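Local atomic coordinates of aerotolerance-related membrane protein (Bacteroides fragilis, PDB entry 4JDU), a protein that is of unknown molecular function but binds calcium through a von Willebrand factor type A domain, and is probably linked to oxygen tolerance at the membrane. Residues D48-I53 against I70-F75; G124-A129 against A182-G187. The protein carries 6 engineered substitutions. All blocks are in the same frame, centred on the assembly; numbering follows the deposited sequence. Where two conformers were deposited one is given.

Interaction 1 (D48-I53 against I70-F75)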
# COMPACT_ATOMS: atom_id res chain seq x y z
N ASP A 48 14.82 4.98 -11.26
CA ASP A 48 13.56 5.52 -10.77
C ASP A 48 13.74 6.37 -9.52
O ASP A 48 14.80 6.36 -8.89
CB ASP A 48 12.59 4.37 -10.50
CG ASP A 48 12.38 3.49 -11.71
OD1 ASP A 48 12.38 4.02 -12.83
OD2 ASP A 48 12.23 2.26 -11.54
N LYS A 49 12.71 7.14 -9.19
CA LYS A 49 12.63 7.83 -7.91
C LYS A 49 11.47 7.24 -7.13
O LYS A 49 10.48 6.78 -7.73
CB LYS A 49 12.42 9.33 -8.11
CG LYS A 49 13.62 10.03 -8.73
CD LYS A 49 13.36 11.52 -8.87
CE LYS A 49 14.52 12.23 -9.56
NZ LYS A 49 14.23 13.68 -9.78
N VAL A 50 11.58 7.22 -5.81
CA VAL A 50 10.54 6.62 -4.99
C VAL A 50 10.16 7.52 -3.81
O VAL A 50 11.01 8.23 -3.25
CB VAL A 50 10.96 5.21 -4.47
CG1 VAL A 50 12.14 5.31 -3.52
CG2 VAL A 50 9.79 4.49 -3.81
N GLY A 51 8.88 7.49 -3.46
CA GLY A 51 8.41 8.17 -2.27
C GLY A 51 7.51 7.24 -1.48
O GLY A 51 7.12 6.17 -1.98
N MSE A 52 7.19 7.61 -0.25
CA MSE A 52 6.30 6.78 0.54
C MSE A 52 5.31 7.55 1.39
O MSE A 52 5.69 8.41 2.20
CB MSE A 52 7.08 5.81 1.42
CG MSE A 52 6.16 4.82 2.17
SE MSE A 52 7.02 3.29 2.99
CE MSE A 52 8.23 4.24 4.16
N ILE A 53 4.05 7.17 1.23
CA ILE A 53 2.94 7.62 2.03
C ILE A 53 2.51 6.46 2.91
O ILE A 53 2.54 5.30 2.48
CB ILE A 53 1.78 8.04 1.10
CG1 ILE A 53 2.07 9.42 0.52
CG2 ILE A 53 0.42 8.02 1.81
CD1 ILE A 53 1.28 9.73 -0.72
N ILE A 70 17.99 3.97 -0.29
CA ILE A 70 18.36 3.42 1.01
C ILE A 70 17.59 4.12 2.12
O ILE A 70 17.16 3.49 3.08
CB ILE A 70 19.88 3.51 1.24
CG1 ILE A 70 20.63 2.79 0.11
CG2 ILE A 70 20.24 2.91 2.57
CD1 ILE A 70 20.15 1.35 -0.11
N SER A 71 17.40 5.43 1.98
CA SER A 71 16.59 6.16 2.95
C SER A 71 15.19 5.57 3.07
O SER A 71 14.65 5.46 4.17
CB SER A 71 16.49 7.63 2.56
OG SER A 71 15.64 8.33 3.46
N ALA A 72 14.61 5.20 1.94
CA ALA A 72 13.29 4.57 1.93
C ALA A 72 13.29 3.32 2.79
O ALA A 72 12.39 3.13 3.61
CB ALA A 72 12.86 4.25 0.50
N LYS A 73 14.30 2.47 2.62
CA LYS A 73 14.40 1.25 3.41
C LYS A 73 14.47 1.56 4.90
O LYS A 73 13.91 0.83 5.72
CB LYS A 73 15.63 0.43 3.01
CG LYS A 73 15.68 0.07 1.54
CD LYS A 73 16.17 -1.36 1.29
CE LYS A 73 17.49 -1.65 1.98
NZ LYS A 73 18.13 -2.92 1.48
N MSE A 74 15.14 2.66 5.24
CA MSE A 74 15.29 3.05 6.64
C MSE A 74 13.98 3.50 7.29
O MSE A 74 13.72 3.19 8.46
CB MSE A 74 16.38 4.11 6.76
CG MSE A 74 17.75 3.61 6.31
SE MSE A 74 18.41 2.14 7.42
CE MSE A 74 17.85 0.61 6.36
N PHE A 75 13.14 4.21 6.54
CA PHE A 75 11.82 4.59 7.02
C PHE A 75 10.97 3.37 7.39
O PHE A 75 10.19 3.41 8.34
CB PHE A 75 11.09 5.44 5.97
CG PHE A 75 11.39 6.92 6.06
CD1 PHE A 75 12.59 7.44 5.58
CD2 PHE A 75 10.46 7.79 6.61
CE1 PHE A 75 12.85 8.79 5.65
CE2 PHE A 75 10.71 9.14 6.68
CZ PHE A 75 11.91 9.65 6.21
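S71 O meets F75, the residue that M52 touches across this contact, twice. It accepts the backbone N-H of F75, with N and O 3.1 Å apart. It also lies in the plane of the F75 ring, at the edge, 3.2 Å from F75 CD1. The site belongs to the von Willebrand factor type A domain, an alpha/beta fold with helices packed on a central sheet. Strand 49-53 and helix 70-75 run almost in the same direction. Their axes are 9.1 Å apart at closest approach and inclined by 18°.

No hydrogen bond crosses between the segments, and the touching side chains are apolar. V50 and M52 both point toward the helix. V50 is short and reaches it with CG1, which lies 4.2 Å from A72 CB. M52, a selenomethionine, reaches further. Its CG is anti to the backbone N (chi1 -174°), and the chain runs on extended through chi2. The bend comes at chi3, 59°, which turns the terminal methyl toward helix 70-75. M52 and F75 pass each other running opposite ways. M52 touches the stem of F75 and not its ring.

Helix 37-43 lines the same face of the strand: V42 touches V50 and I38 touches M52. K73 makes a salt bridge with D43, which ties that helix to helix 69-77. I53 points the other way, onto L97 and A98 of helix 91-99, so the strand has helices on both its faces. V50, M52 and A72 are buried, while F75 is partly exposed at the border of the contact. The tightest touch between the segments is made by a single methyl: M52 CE rests 3.6 Å from F75 CB.

Interaction 2 (G124-A129 against A182-G187); sequences GAVAAA and AKEGNG. Engineered in segment 124-129: A127 (natural residue Glu).
V126 and E184 meet through their aliphatic parts. V126 CG1 sits 3.6 Å from E184 CG and 4.1 Å from E184 CB, and the two side chains run across each other at a slant. Anti to the backbone N (chi1 176°), CG1 is the methyl of V126 that meets E184. One helical turn on, A129 faces the end of the other helix. Its CB lies 3.9 Å from G185 N and 4.0 Å from G185 CA. G185 has no side chain, and the CA atoms come nearest each other here, with A129 CA and G185 CA 4.5 Å apart. No hydrogen bond passes between the two segments. The carbonyl oxygens of A129 and E184 lie 3.6 Å apart, and the hydroxyl of S133 lies near both. It bonds to E184 O and more weakly to A129 O.

The contact joins the first turns of helix 125-134 to the C-terminal end of helix 175-184. G124 is the N-cap of the first helix, and its carbonyl receives A128 N. The second helix closes in a Schellman motif. G187 N bonds to A182 O at 2.8 Å, N186 N bonds to K183 O, and N186 takes the positive phi of the C-prime position (54°). G185 lies in this turn, beside A129. A backbone hydrogen bond between G185 and V139 joins the same turn to strand 138-143.

The E184 chain bends at chi2 (-60°), and its end leads away from V126. Its OE2 makes a long, weak ion pair with K130. Between the segments themselves the contact is therefore van der Waals packing of methyls on methylenes and on backbone, with the E184 carboxylate turned elsewhere; the polar link runs through S133.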
# COMPACT_ATOMS: atom_id res chain seq x y z
N GLY A 124 -14.85 6.06 -2.31
CA GLY A 124 -14.06 6.95 -3.15
C GLY A 124 -12.70 6.46 -3.60
O GLY A 124 -12.00 7.18 -4.31
N ALA A 125 -12.32 5.25 -3.21
CA ALA A 125 -11.05 4.70 -3.67
C ALA A 125 -11.05 4.47 -5.18
O ALA A 125 -10.08 4.80 -5.87
CB ALA A 125 -10.73 3.40 -2.94
N VAL A 126 -12.15 3.91 -5.69
CA VAL A 126 -12.26 3.66 -7.13
C VAL A 126 -12.26 4.99 -7.90
O VAL A 126 -11.55 5.13 -8.90
CB VAL A 126 -13.51 2.81 -7.46
CG1 VAL A 126 -13.68 2.65 -8.94
CG2 VAL A 126 -13.41 1.43 -6.80
N ALA A 127 -13.03 5.96 -7.41
CA ALA A 127 -13.08 7.29 -8.02
C ALA A 127 -11.71 7.97 -8.00
O ALA A 127 -11.33 8.64 -8.96
CB ALA A 127 -14.11 8.16 -7.30
N ALA A 128 -10.97 7.79 -6.91
CA ALA A 128 -9.63 8.36 -6.83
C ALA A 128 -8.71 7.72 -7.86
O ALA A 128 -7.90 8.41 -8.49
CB ALA A 128 -9.05 8.19 -5.41
N ALA A 129 -8.82 6.40 -8.02
CA ALA A 129 -8.01 5.70 -9.01
C ALA A 129 -8.33 6.17 -10.42
O ALA A 129 -7.42 6.37 -11.23
CB ALA A 129 -8.20 4.18 -8.89
N ALA A 182 -7.26 -1.26 -9.15
CA ALA A 182 -6.20 -1.38 -10.15
C ALA A 182 -6.75 -1.25 -11.56
O ALA A 182 -6.12 -0.60 -12.41
CB ALA A 182 -5.46 -2.70 -9.99
N LYS A 183 -7.90 -1.85 -11.83
CA LYS A 183 -8.52 -1.75 -13.15
C LYS A 183 -8.79 -0.29 -13.50
O LYS A 183 -8.39 0.18 -14.57
CB LYS A 183 -9.82 -2.56 -13.19
CG LYS A 183 -10.68 -2.24 -14.42
CD LYS A 183 -12.08 -2.82 -14.27
CE LYS A 183 -12.98 -2.39 -15.43
NZ LYS A 183 -14.36 -2.93 -15.26
N GLU A 184 -9.46 0.42 -12.60
CA GLU A 184 -9.81 1.80 -12.89
C GLU A 184 -8.59 2.70 -12.87
O GLU A 184 -8.61 3.77 -13.47
CB GLU A 184 -10.88 2.31 -11.91
CG GLU A 184 -12.23 1.60 -12.05
CD GLU A 184 -12.87 1.74 -13.42
OE1 GLU A 184 -13.72 0.88 -13.76
OE2 GLU A 184 -12.56 2.70 -14.16
N GLY A 185 -7.52 2.26 -12.20
CA GLY A 185 -6.26 2.98 -12.19
C GLY A 185 -5.34 2.64 -13.35
O GLY A 185 -4.20 3.11 -13.38
N ASN A 186 -5.84 1.85 -14.31
CA ASN A 186 -5.04 1.41 -15.45
C ASN A 186 -3.75 0.73 -15.00
O ASN A 186 -2.71 0.87 -15.65
CB ASN A 186 -4.72 2.61 -16.37
CG ASN A 186 -4.26 2.18 -17.76
OD1 ASN A 186 -4.59 1.10 -18.23
ND2 ASN A 186 -3.50 3.05 -18.41
N GLY A 187 -3.82 0.00 -13.88
CA GLY A 187 -2.64 -0.65 -13.34
C GLY A 187 -2.88 -2.13 -13.17
O GLY A 187 -3.85 -2.69 -13.70

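In the fold
The two contacts come in series along the chain: interaction 1 closes before interaction 2 opens. Their centres are 23 Å apart and their nearest atoms about 11 Å, so they do not touch. Both belong to the layers around one six-stranded mixed sheet. Interaction 1 lies near the edge formed by antiparallel strand 59-66. Interaction 2 lies toward the other end, where strands 138-143 and 189-191 run. Helix 91-99 is a shared neighbour: it touches I53 of strand 49-55, and A125 and A128 of helix 125-134. Each contact is away from the calcium site of S18, S20 and T89. Interaction 1 seats a helix on the sheet; interaction 2 joins two helices.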